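Side-chain contacts in beta-galactosidase (Marinomonas sp. ef1, PDB 6Y2K), which probably hydrolyses terminal beta-D-galactose residues of beta-galactosides as a cold-active, hexameric enzyme of glycoside hydrolase family 42: residues Trp39-Pro44 with Trp51-Glu56; Val5-Glu10 with Val18-His23; Ile60-Gly65 with His131-Ser136. All coordinates share one frame; numbering follows the deposited sequence.

Contact 1. Residues Trp39-Pro44 with Trp51-Glu56; sequences WSTIEP and WEWLDE
I42 meets the indoles of both W51 and W53, and the way its branches are shared out shows how one aliphatic side chain can serve two aromatic partners. Its CG2 sits over a face of W51, displaced toward the rim, in a CH-pi contact 3.8 Å from the centroid of the six-membered ring; the closest ring atom is W51 CH2, 3.6 Å from I42 CG2. With CG1 anti to the carbonyl carbon (chi1 -62°) and the chain extended beyond it, I42 also brings CD1 to the same benzo end, 3.7 Å from W51 CZ3. The other indole is met differently. I42 CG1 comes up at the edge of W53, near the ring plane, and lies 3.9 Å from W53 CZ2, so one isoleucine gives a face contact to one tryptophan and an edge contact to the other. T41 takes a face of W53: its CG2 stands 3.8 Å from the centroid of the five-membered ring, only 15° off the ring normal. On the opposite face of that indole lies L54 CB, and the ring is thereby sandwiched between aliphatic groups. No hydrogen bond crosses the contact; the polar W53 NE1 finds a weak one at the carbonyl of H50. The pairing joins the short helix 39-42 to the start of helix 52-63 and the residue just before it, across the intervening loop. Helix 111-128 packs against W51 through M124 and R127, while V181 of a second subunit packs on T41.

Contact 2. Residues Val5-Glu10 with Val18-His23; sequences VCYYPE and VEDAQH
Y7 has an extended backbone (phi/psi -135°/145°) in segment 5-10, which shares residues with strand 2-6, whereas D20 lies within helix 17-27, and the two main chains are far enough apart that side chains alone bridge them. The tyrosine ring does most of the reaching: with CG anti to the backbone N, it points across to the helix and presents its hydroxyl to the aspartate. Y7 OH donates a hydrogen bond of 2.7 Å to D20 OD2. The donor meets this oxygen on its anti side, 21° out of the carboxylate plane, while the carboxylate comes to the edge of the phenol and stands nearly perpendicular to it. Contact extends down the aspartate side chain, with D20 CB 3.4 Å from Y7 OH. Within its own segment the ring has P9 N above the centre of one face, at 4.0 Å. The other carboxylate oxygen, D20 OD1, is held by a salt bridge from R16 and a hydrogen bond from W354 NE1, so both oxygens of this buried acid have partners. A phenylalanine in place of Y7 would probably leave D20 OD2 without its hydroxyl donor and the buried carboxylate less well compensated. A side-chain tie of this kind, between segment 5-10 and the next helix, belongs to the first beta-alpha-beta unit of a TIM barrel, in which helix 17-27 connects parallel strands 2-6 and 29-34.

Contact 3. Residues Ile60-Gly65 with His131-Ser136; sequences ILHSQG and HPAVAS
H62 meets P132 and A133 on the outside of the TIM barrel, where the last turn of helix 52-63 lies beside the turn leading into strand 134-138. The close-packed part is built round A133, a buried residue. Its CB lies 3.8 Å from H62 CB, and its CA is 3.7 Å from H62 ND1, an oblique approach to the imidazole. The alpha carbons of H62 and A133 are 5.0 Å apart, a spacing consistent with the small alanine side chain. On the outer side, where H62 and P132 are exposed to solvent, the proline ring packs more loosely. Here the imidazole, its CG anti to the backbone N (chi1 -170°), extends over the turn and crosses the proline ring at about a right angle. P132 CG stands 4.2 Å above one face of the H62 ring, offset toward its rim, and P132 CB is 3.9 Å from H62 CE1. H62 CE1 also passes 3.6 Å from P132 O, and no hydrogen bond joins the two segments, which makes this a contact of shape more than of polar pairing. Each segment carries a local motif. The helix ends in a Schellman motif with G65, at positive phi, as its C-prime residue, while H131 to V134 form a type I beta turn that R237 supports by a hydrogen bond to H131 O. Inside that turn the imidazole of H131 adds a second brace: A133 N donates to H131 ND1 at 3.1 Å, with an N-H...N angle of 154° and the donor close to the ring plane.

Overall arrangement
All three contacts belong to the first half of the TIM barrel. Contacts 1 and 3, with centres about 17 Å apart, use opposite ends of helix 52-63. Contact 2 touches both: W53 CZ3 of contact 1 lies 3.9 Å from E10 OE1, while A21 CB lies 3.7 Å from Q64 CG of contact 3, the centres of contacts 2 and 3 being about 12 Å apart. In TIM barrels the active site lies at the C-terminal ends of the strands, the side to which segment 5-10 leads, whereas 131-136 enters its strand from the other end. Glycerol, probably from crystallisation, is bound about 4 Å from the side chain of W53 and, separately, from that of P132.

Contact 1. Residues Trp39-Pro44 with Trp51-Glu56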
loop_
_atom_site.group_PDB
_atom_site.type_symbol
_atom_site.label_atom_id
_atom_site.label_comp_id
_atom_site.label_asym_id
_atom_site.label_seq_id
_atom_site.Cartn_x
_atom_site.Cartn_y
_atom_site.Cartn_z
ATOM N N TRP A 39 -36.020 -12.270 -42.289
ATOM C CA TRP A 39 -37.382 -11.833 -42.647
ATOM C C TRP A 39 -37.395 -10.723 -43.703
ATOM O O TRP A 39 -38.177 -10.801 -44.643
ATOM C CB TRP A 39 -38.213 -11.428 -41.411
ATOM C CG TRP A 39 -39.728 -11.468 -41.587
ATOM C CD1 TRP A 39 -40.452 -11.189 -42.720
ATOM C CD2 TRP A 39 -40.701 -11.757 -40.568
ATOM N NE1 TRP A 39 -41.796 -11.298 -42.472
ATOM C CE2 TRP A 39 -41.981 -11.643 -41.163
ATOM C CE3 TRP A 39 -40.618 -12.080 -39.209
ATOM C CZ2 TRP A 39 -43.163 -11.869 -40.451
ATOM C CZ3 TRP A 39 -41.796 -12.301 -38.501
ATOM C CH2 TRP A 39 -43.053 -12.199 -39.127
ATOM N N SER A 40 -36.529 -9.712 -43.592
ATOM C CA SER A 40 -36.495 -8.651 -44.622
ATOM C C SER A 40 -36.043 -9.153 -46.006
ATOM O O SER A 40 -36.377 -8.532 -47.012
ATOM C CB SER A 40 -35.654 -7.438 -44.194
ATOM O OG SER A 40 -34.261 -7.639 -44.387
ATOM N N THR A 41 -35.294 -10.257 -46.054
ATOM C CA THR A 41 -34.932 -10.903 -47.327
ATOM C C THR A 41 -36.130 -11.704 -47.865
ATOM O O THR A 41 -36.431 -11.647 -49.059
ATOM C CB THR A 41 -33.693 -11.810 -47.158
ATOM O OG1 THR A 41 -32.586 -11.029 -46.686
ATOM C CG2 THR A 41 -33.300 -12.477 -48.475
ATOM N N ILE A 42 -36.820 -12.418 -46.975
ATOM C CA ILE A 42 -37.987 -13.225 -47.353
ATOM C C ILE A 42 -39.167 -12.347 -47.801
ATOM O O ILE A 42 -39.797 -12.647 -48.811
ATOM C CB ILE A 42 -38.465 -14.144 -46.204
ATOM C CG1 ILE A 42 -37.375 -15.161 -45.826
ATOM C CG2 ILE A 42 -39.749 -14.887 -46.595
ATOM C CD1 ILE A 42 -37.587 -15.817 -44.479
ATOM N N GLU A 43 -39.469 -11.296 -47.035
ATOM C CA GLU A 43 -40.662 -10.469 -47.244
ATOM C C GLU A 43 -40.313 -8.984 -47.049
ATOM O O GLU A 43 -40.618 -8.397 -46.003
ATOM C CB GLU A 43 -41.795 -10.904 -46.303
ATOM C CG GLU A 43 -43.169 -10.360 -46.696
ATOM C CD GLU A 43 -44.315 -10.880 -45.828
ATOM O OE1 GLU A 43 -44.061 -11.332 -44.697
ATOM O OE2 GLU A 43 -45.492 -10.835 -46.262
ATOM N N PRO A 44 -39.663 -8.375 -48.054
ATOM C CA PRO A 44 -39.273 -6.959 -47.939
ATOM C C PRO A 44 -40.447 -5.993 -47.918
ATOM O O PRO A 44 -40.305 -4.886 -47.408
ATOM C CB PRO A 44 -38.399 -6.700 -49.174
ATOM C CG PRO A 44 -38.505 -7.898 -50.044
ATOM C CD PRO A 44 -39.159 -9.011 -49.283
ATOM N N TRP A 51 -38.345 -16.909 -51.587
ATOM C CA TRP A 51 -37.831 -18.182 -51.072
ATOM C C TRP A 51 -36.687 -18.769 -51.903
ATOM O O TRP A 51 -36.009 -19.686 -51.435
ATOM C CB TRP A 51 -38.940 -19.232 -51.024
ATOM C CG TRP A 51 -40.061 -18.942 -50.087
ATOM C CD1 TRP A 51 -41.383 -18.804 -50.410
ATOM C CD2 TRP A 51 -39.970 -18.771 -48.669
ATOM N NE1 TRP A 51 -42.127 -18.561 -49.267
ATOM C CE2 TRP A 51 -41.282 -18.540 -48.190
ATOM C CE3 TRP A 51 -38.911 -18.796 -47.755
ATOM C CZ2 TRP A 51 -41.559 -18.328 -46.831
ATOM C CZ3 TRP A 51 -39.187 -18.600 -46.406
ATOM C CH2 TRP A 51 -40.504 -18.364 -45.961
ATOM N N GLU A 52 -36.481 -18.276 -53.126
ATOM C CA GLU A 52 -35.480 -18.857 -54.037
ATOM C C GLU A 52 -34.082 -18.966 -53.407
ATOM O O GLU A 52 -33.421 -20.000 -53.546
ATOM C CB GLU A 52 -35.423 -18.052 -55.337
ATOM C CG GLU A 52 -34.466 -18.580 -56.404
ATOM C CD GLU A 52 -34.358 -17.618 -57.574
ATOM O OE1 GLU A 52 -33.345 -16.879 -57.643
ATOM O OE2 GLU A 52 -35.298 -17.575 -58.405
ATOM N N TRP A 53 -33.642 -17.906 -52.723
ATOM C CA TRP A 53 -32.321 -17.886 -52.067
ATOM C C TRP A 53 -32.156 -19.051 -51.086
ATOM O O TRP A 53 -31.119 -19.717 -51.064
ATOM C CB TRP A 53 -32.066 -16.536 -51.351
ATOM C CG TRP A 53 -32.932 -16.311 -50.145
ATOM C CD1 TRP A 53 -34.220 -15.866 -50.128
ATOM C CD2 TRP A 53 -32.580 -16.565 -48.778
ATOM N NE1 TRP A 53 -34.693 -15.823 -48.836
ATOM C CE2 TRP A 53 -33.706 -16.246 -47.987
ATOM C CE3 TRP A 53 -31.423 -17.038 -48.147
ATOM C CZ2 TRP A 53 -33.706 -16.377 -46.595
ATOM C CZ3 TRP A 53 -31.425 -17.172 -46.762
ATOM C CH2 TRP A 53 -32.559 -16.838 -46.002
ATOM N N LEU A 54 -33.194 -19.305 -50.299
ATOM C CA LEU A 54 -33.151 -20.319 -49.256
ATOM C C LEU A 54 -33.330 -21.715 -49.852
ATOM O O LEU A 54 -32.659 -22.656 -49.429
ATOM C CB LEU A 54 -34.216 -20.028 -48.203
ATOM C CG LEU A 54 -34.279 -20.914 -46.955
ATOM C CD1 LEU A 54 -32.921 -21.025 -46.274
ATOM C CD2 LEU A 54 -35.323 -20.354 -45.999
ATOM N N ASP A 55 -34.222 -21.840 -50.838
ATOM C CA ASP A 55 -34.373 -23.084 -51.615
ATOM C C ASP A 55 -33.023 -23.560 -52.148
ATOM O O ASP A 55 -32.677 -24.737 -52.008
ATOM C CB ASP A 55 -35.318 -22.896 -52.817
ATOM C CG ASP A 55 -36.749 -22.540 -52.421
ATOM O OD1 ASP A 55 -37.207 -22.904 -51.304
ATOM O OD2 ASP A 55 -37.427 -21.886 -53.258
ATOM N N GLU A 56 -32.268 -22.637 -52.743
ATOM C CA GLU A 56 -30.966 -22.947 -53.326
ATOM C C GLU A 56 -29.887 -23.222 -52.290
ATOM O O GLU A 56 -29.084 -24.139 -52.467
ATOM C CB GLU A 56 -30.511 -21.834 -54.266
ATOM C CG GLU A 56 -31.375 -21.746 -55.515
ATOM C CD GLU A 56 -31.094 -20.529 -56.379
ATOM O OE1 GLU A 56 -30.195 -19.712 -56.058
ATOM O OE2 GLU A 56 -31.802 -20.391 -57.395
#

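Contact 2. Residues Val5-Glu10 with Val18-His23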
loop_
_atom_site.group_PDB
_atom_site.type_symbol
_atom_site.label_atom_id
_atom_site.label_comp_id
_atom_site.label_asym_id
_atom_site.label_seq_id
_atom_site.Cartn_x
_atom_site.Cartn_y
_atom_site.Cartn_z
ATOM N N VAL A 5 -21.617 -24.782 -37.471
ATOM C CA VAL A 5 -21.364 -23.355 -37.643
ATOM C C VAL A 5 -22.652 -22.576 -37.914
ATOM O O VAL A 5 -23.584 -23.100 -38.521
ATOM C CB VAL A 5 -20.301 -23.111 -38.741
ATOM C CG1 VAL A 5 -20.854 -23.376 -40.134
ATOM C CG2 VAL A 5 -19.726 -21.704 -38.638
ATOM N N CYS A 6 -22.693 -21.328 -37.438
ATOM C CA CYS A 6 -23.765 -20.389 -37.747
ATOM C C CYS A 6 -23.371 -19.627 -39.009
ATOM O O CYS A 6 -22.267 -19.085 -39.088
ATOM C CB CYS A 6 -23.980 -19.423 -36.579
ATOM S SG CYS A 6 -24.392 -20.263 -35.039
ATOM N N TYR A 7 -24.280 -19.587 -39.987
ATOM C CA TYR A 7 -23.987 -19.152 -41.360
ATOM C C TYR A 7 -25.068 -18.206 -41.895
ATOM O O TYR A 7 -26.249 -18.356 -41.569
ATOM C CB TYR A 7 -23.897 -20.403 -42.241
ATOM C CG TYR A 7 -23.568 -20.197 -43.706
ATOM C CD1 TYR A 7 -22.544 -19.347 -44.112
ATOM C CD2 TYR A 7 -24.257 -20.907 -44.693
ATOM C CE1 TYR A 7 -22.237 -19.191 -45.465
ATOM C CE2 TYR A 7 -23.955 -20.759 -46.040
ATOM C CZ TYR A 7 -22.950 -19.907 -46.426
ATOM O OH TYR A 7 -22.661 -19.770 -47.766
ATOM N N TYR A 8 -24.647 -17.228 -42.706
ATOM C CA TYR A 8 -25.541 -16.211 -43.290
ATOM C C TYR A 8 -25.345 -16.136 -44.807
ATOM O O TYR A 8 -24.709 -15.219 -45.310
ATOM C CB TYR A 8 -25.335 -14.865 -42.576
ATOM C CG TYR A 8 -25.655 -15.057 -41.107
ATOM C CD1 TYR A 8 -24.670 -15.496 -40.215
ATOM C CD2 TYR A 8 -26.955 -14.935 -40.642
ATOM C CE1 TYR A 8 -24.963 -15.746 -38.889
ATOM C CE2 TYR A 8 -27.260 -15.177 -39.312
ATOM C CZ TYR A 8 -26.253 -15.583 -38.444
ATOM O OH TYR A 8 -26.537 -15.838 -37.143
ATOM N N PRO A 9 -25.894 -17.116 -45.549
ATOM C CA PRO A 9 -25.765 -17.081 -47.016
ATOM C C PRO A 9 -26.320 -15.785 -47.629
ATOM O O PRO A 9 -25.757 -15.278 -48.603
ATOM C CB PRO A 9 -26.562 -18.300 -47.476
ATOM C CG PRO A 9 -27.486 -18.604 -46.361
ATOM C CD PRO A 9 -26.776 -18.204 -45.105
ATOM N N GLU A 10 -27.372 -15.234 -47.019
ATOM C CA GLU A 10 -27.925 -13.943 -47.436
ATOM C C GLU A 10 -26.978 -12.730 -47.286
ATOM O O GLU A 10 -27.266 -11.650 -47.828
ATOM C CB GLU A 10 -29.287 -13.678 -46.747
ATOM C CG GLU A 10 -29.247 -13.198 -45.294
ATOM C CD GLU A 10 -29.198 -14.297 -44.245
ATOM O OE1 GLU A 10 -28.731 -15.441 -44.522
ATOM O OE2 GLU A 10 -29.623 -13.990 -43.108
ATOM N N VAL A 18 -21.135 -22.495 -52.861
ATOM C CA VAL A 18 -20.633 -23.869 -53.023
ATOM C C VAL A 18 -19.295 -24.014 -52.288
ATOM O O VAL A 18 -19.095 -24.979 -51.550
ATOM C CB VAL A 18 -20.481 -24.288 -54.504
ATOM C CG1 VAL A 18 -19.830 -25.665 -54.618
ATOM C CG2 VAL A 18 -21.837 -24.298 -55.199
ATOM N N GLU A 19 -18.401 -23.051 -52.505
ATOM C CA GLU A 19 -17.111 -22.998 -51.806
ATOM C C GLU A 19 -17.267 -22.994 -50.275
ATOM O O GLU A 19 -16.528 -23.697 -49.592
ATOM C CB GLU A 19 -16.294 -21.775 -52.268
ATOM C CG GLU A 19 -15.038 -21.446 -51.448
ATOM C CD GLU A 19 -14.027 -22.584 -51.384
ATOM O OE1 GLU A 19 -14.004 -23.404 -52.331
ATOM O OE2 GLU A 19 -13.250 -22.659 -50.398
ATOM N N ASP A 20 -18.210 -22.204 -49.751
ATOM C CA ASP A 20 -18.437 -22.132 -48.303
ATOM C C ASP A 20 -18.733 -23.529 -47.767
ATOM O O ASP A 20 -18.117 -23.967 -46.795
ATOM C CB ASP A 20 -19.602 -21.191 -47.930
ATOM C CG ASP A 20 -19.246 -19.698 -48.011
ATOM O OD1 ASP A 20 -18.078 -19.306 -47.789
ATOM O OD2 ASP A 20 -20.169 -18.904 -48.259
ATOM N N ALA A 21 -19.667 -24.222 -48.416
ATOM C CA ALA A 21 -20.108 -25.541 -47.968
ATOM C C ALA A 21 -18.997 -26.594 -48.046
ATOM O O ALA A 21 -18.866 -27.423 -47.145
ATOM C CB ALA A 21 -21.330 -25.987 -48.762
ATOM N N GLN A 22 -18.199 -26.550 -49.111
ATOM C CA GLN A 22 -17.051 -27.461 -49.282
ATOM C C GLN A 22 -15.989 -27.217 -48.203
ATOM O O GLN A 22 -15.486 -28.158 -47.600
ATOM C CB GLN A 22 -16.435 -27.307 -50.681
ATOM C CG GLN A 22 -17.334 -27.829 -51.794
ATOM C CD GLN A 22 -16.840 -27.499 -53.194
ATOM O OE1 GLN A 22 -16.183 -26.476 -53.427
ATOM N NE2 GLN A 22 -17.177 -28.366 -54.142
ATOM N N HIS A 23 -15.692 -25.946 -47.959
ATOM C CA HIS A 23 -14.746 -25.529 -46.921
ATOM C C HIS A 23 -15.237 -26.007 -45.533
ATOM O O HIS A 23 -14.473 -26.606 -44.776
ATOM C CB HIS A 23 -14.566 -24.003 -46.979
ATOM C CG HIS A 23 -13.342 -23.488 -46.283
ATOM N ND1 HIS A 23 -12.868 -22.211 -46.483
ATOM C CD2 HIS A 23 -12.503 -24.065 -45.392
ATOM C CE1 HIS A 23 -11.792 -22.021 -45.741
ATOM N NE2 HIS A 23 -11.546 -23.133 -45.071
#

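Contact 3. Residues Ile60-Gly65 with His131-Ser136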
loop_
_atom_site.group_PDB
_atom_site.type_symbol
_atom_site.label_atom_id
_atom_site.label_comp_id
_atom_site.label_asym_id
_atom_site.label_seq_id
_atom_site.Cartn_x
_atom_site.Cartn_y
_atom_site.Cartn_z
ATOM N N ILE A 60 -27.592 -26.698 -51.730
ATOM C CA ILE A 60 -26.125 -26.682 -51.759
ATOM C C ILE A 60 -25.539 -27.311 -50.485
ATOM O O ILE A 60 -24.646 -28.162 -50.564
ATOM C CB ILE A 60 -25.569 -25.257 -52.010
ATOM C CG1 ILE A 60 -25.832 -24.857 -53.472
ATOM C CG2 ILE A 60 -24.070 -25.168 -51.705
ATOM C CD1 ILE A 60 -25.729 -23.377 -53.757
ATOM N N LEU A 61 -26.065 -26.911 -49.325
ATOM C CA LEU A 61 -25.630 -27.469 -48.041
ATOM C C LEU A 61 -25.891 -28.984 -47.973
ATOM O O LEU A 61 -25.022 -29.739 -47.537
ATOM C CB LEU A 61 -26.317 -26.746 -46.870
ATOM C CG LEU A 61 -25.963 -25.260 -46.717
ATOM C CD1 LEU A 61 -26.927 -24.563 -45.767
ATOM C CD2 LEU A 61 -24.521 -25.089 -46.250
ATOM N N HIS A 62 -27.069 -29.419 -48.425
ATOM C CA HIS A 62 -27.400 -30.849 -48.486
ATOM C C HIS A 62 -26.436 -31.643 -49.376
ATOM O O HIS A 62 -26.024 -32.743 -49.013
ATOM C CB HIS A 62 -28.828 -31.057 -48.982
ATOM C CG HIS A 62 -29.310 -32.468 -48.855
ATOM N ND1 HIS A 62 -29.412 -33.113 -47.639
ATOM C CD2 HIS A 62 -29.724 -33.358 -49.789
ATOM C CE1 HIS A 62 -29.865 -34.341 -47.832
ATOM N NE2 HIS A 62 -30.059 -34.515 -49.127
ATOM N N SER A 63 -26.064 -31.068 -50.517
ATOM C CA SER A 63 -25.176 -31.736 -51.484
ATOM C C SER A 63 -23.762 -32.021 -50.944
ATOM O O SER A 63 -23.065 -32.899 -51.462
ATOM C CB SER A 63 -25.075 -30.918 -52.771
ATOM O OG SER A 63 -24.255 -29.779 -52.574
ATOM N N GLN A 64 -23.347 -31.275 -49.916
ATOM C CA GLN A 64 -22.082 -31.521 -49.223
ATOM C C GLN A 64 -22.230 -32.365 -47.960
ATOM O O GLN A 64 -21.261 -32.541 -47.232
ATOM C CB GLN A 64 -21.406 -30.181 -48.899
ATOM C CG GLN A 64 -21.068 -29.382 -50.142
ATOM C CD GLN A 64 -20.115 -30.116 -51.065
ATOM O OE1 GLN A 64 -19.162 -30.751 -50.610
ATOM N NE2 GLN A 64 -20.358 -30.030 -52.364
ATOM N N GLY A 65 -23.421 -32.915 -47.723
ATOM C CA GLY A 65 -23.692 -33.745 -46.547
ATOM C C GLY A 65 -23.912 -32.992 -45.244
ATOM O O GLY A 65 -23.885 -33.602 -44.180
ATOM N N HIS A 131 -38.071 -30.917 -45.948
ATOM C CA HIS A 131 -36.891 -30.803 -46.790
ATOM C C HIS A 131 -35.810 -31.732 -46.212
ATOM O O HIS A 131 -35.600 -31.727 -44.994
ATOM C CB HIS A 131 -36.418 -29.351 -46.820
ATOM C CG HIS A 131 -35.427 -29.060 -47.899
ATOM N ND1 HIS A 131 -34.145 -29.554 -47.879
ATOM C CD2 HIS A 131 -35.524 -28.313 -49.025
ATOM C CE1 HIS A 131 -33.500 -29.139 -48.955
ATOM N NE2 HIS A 131 -34.314 -28.383 -49.664
ATOM N N PRO A 132 -35.142 -32.549 -47.065
ATOM C CA PRO A 132 -34.171 -33.518 -46.540
ATOM C C PRO A 132 -32.907 -32.922 -45.905
ATOM O O PRO A 132 -32.226 -33.615 -45.155
ATOM C CB PRO A 132 -33.808 -34.375 -47.770
ATOM C CG PRO A 132 -34.135 -33.526 -48.946
ATOM C CD PRO A 132 -35.299 -32.667 -48.530
ATOM N N ALA A 133 -32.587 -31.673 -46.231
ATOM C CA ALA A 133 -31.511 -30.922 -45.559
ATOM C C ALA A 133 -31.837 -30.524 -44.116
ATOM O O ALA A 133 -30.930 -30.379 -43.314
ATOM C CB ALA A 133 -31.149 -29.663 -46.358
ATOM N N VAL A 134 -33.111 -30.330 -43.792
ATOM C CA VAL A 134 -33.489 -29.749 -42.500
ATOM C C VAL A 134 -33.575 -30.837 -41.436
ATOM O O VAL A 134 -34.462 -31.689 -41.478
ATOM C CB VAL A 134 -34.806 -28.951 -42.595
ATOM C CG1 VAL A 134 -35.226 -28.406 -41.230
ATOM C CG2 VAL A 134 -34.656 -27.812 -43.592
ATOM N N ALA A 135 -32.633 -30.804 -40.492
ATOM C CA ALA A 135 -32.580 -31.762 -39.392
ATOM C C ALA A 135 -33.204 -31.224 -38.107
ATOM O O ALA A 135 -33.590 -32.003 -37.230
ATOM C CB ALA A 135 -31.138 -32.165 -39.142
ATOM N N SER A 136 -33.329 -29.898 -38.014
ATOM C CA SER A 136 -33.674 -29.233 -36.768
ATOM C C SER A 136 -34.217 -27.834 -37.027
ATOM O O SER A 136 -33.912 -27.236 -38.062
ATOM C CB SER A 136 -32.408 -29.150 -35.905
ATOM O OG SER A 136 -32.591 -28.329 -34.768
#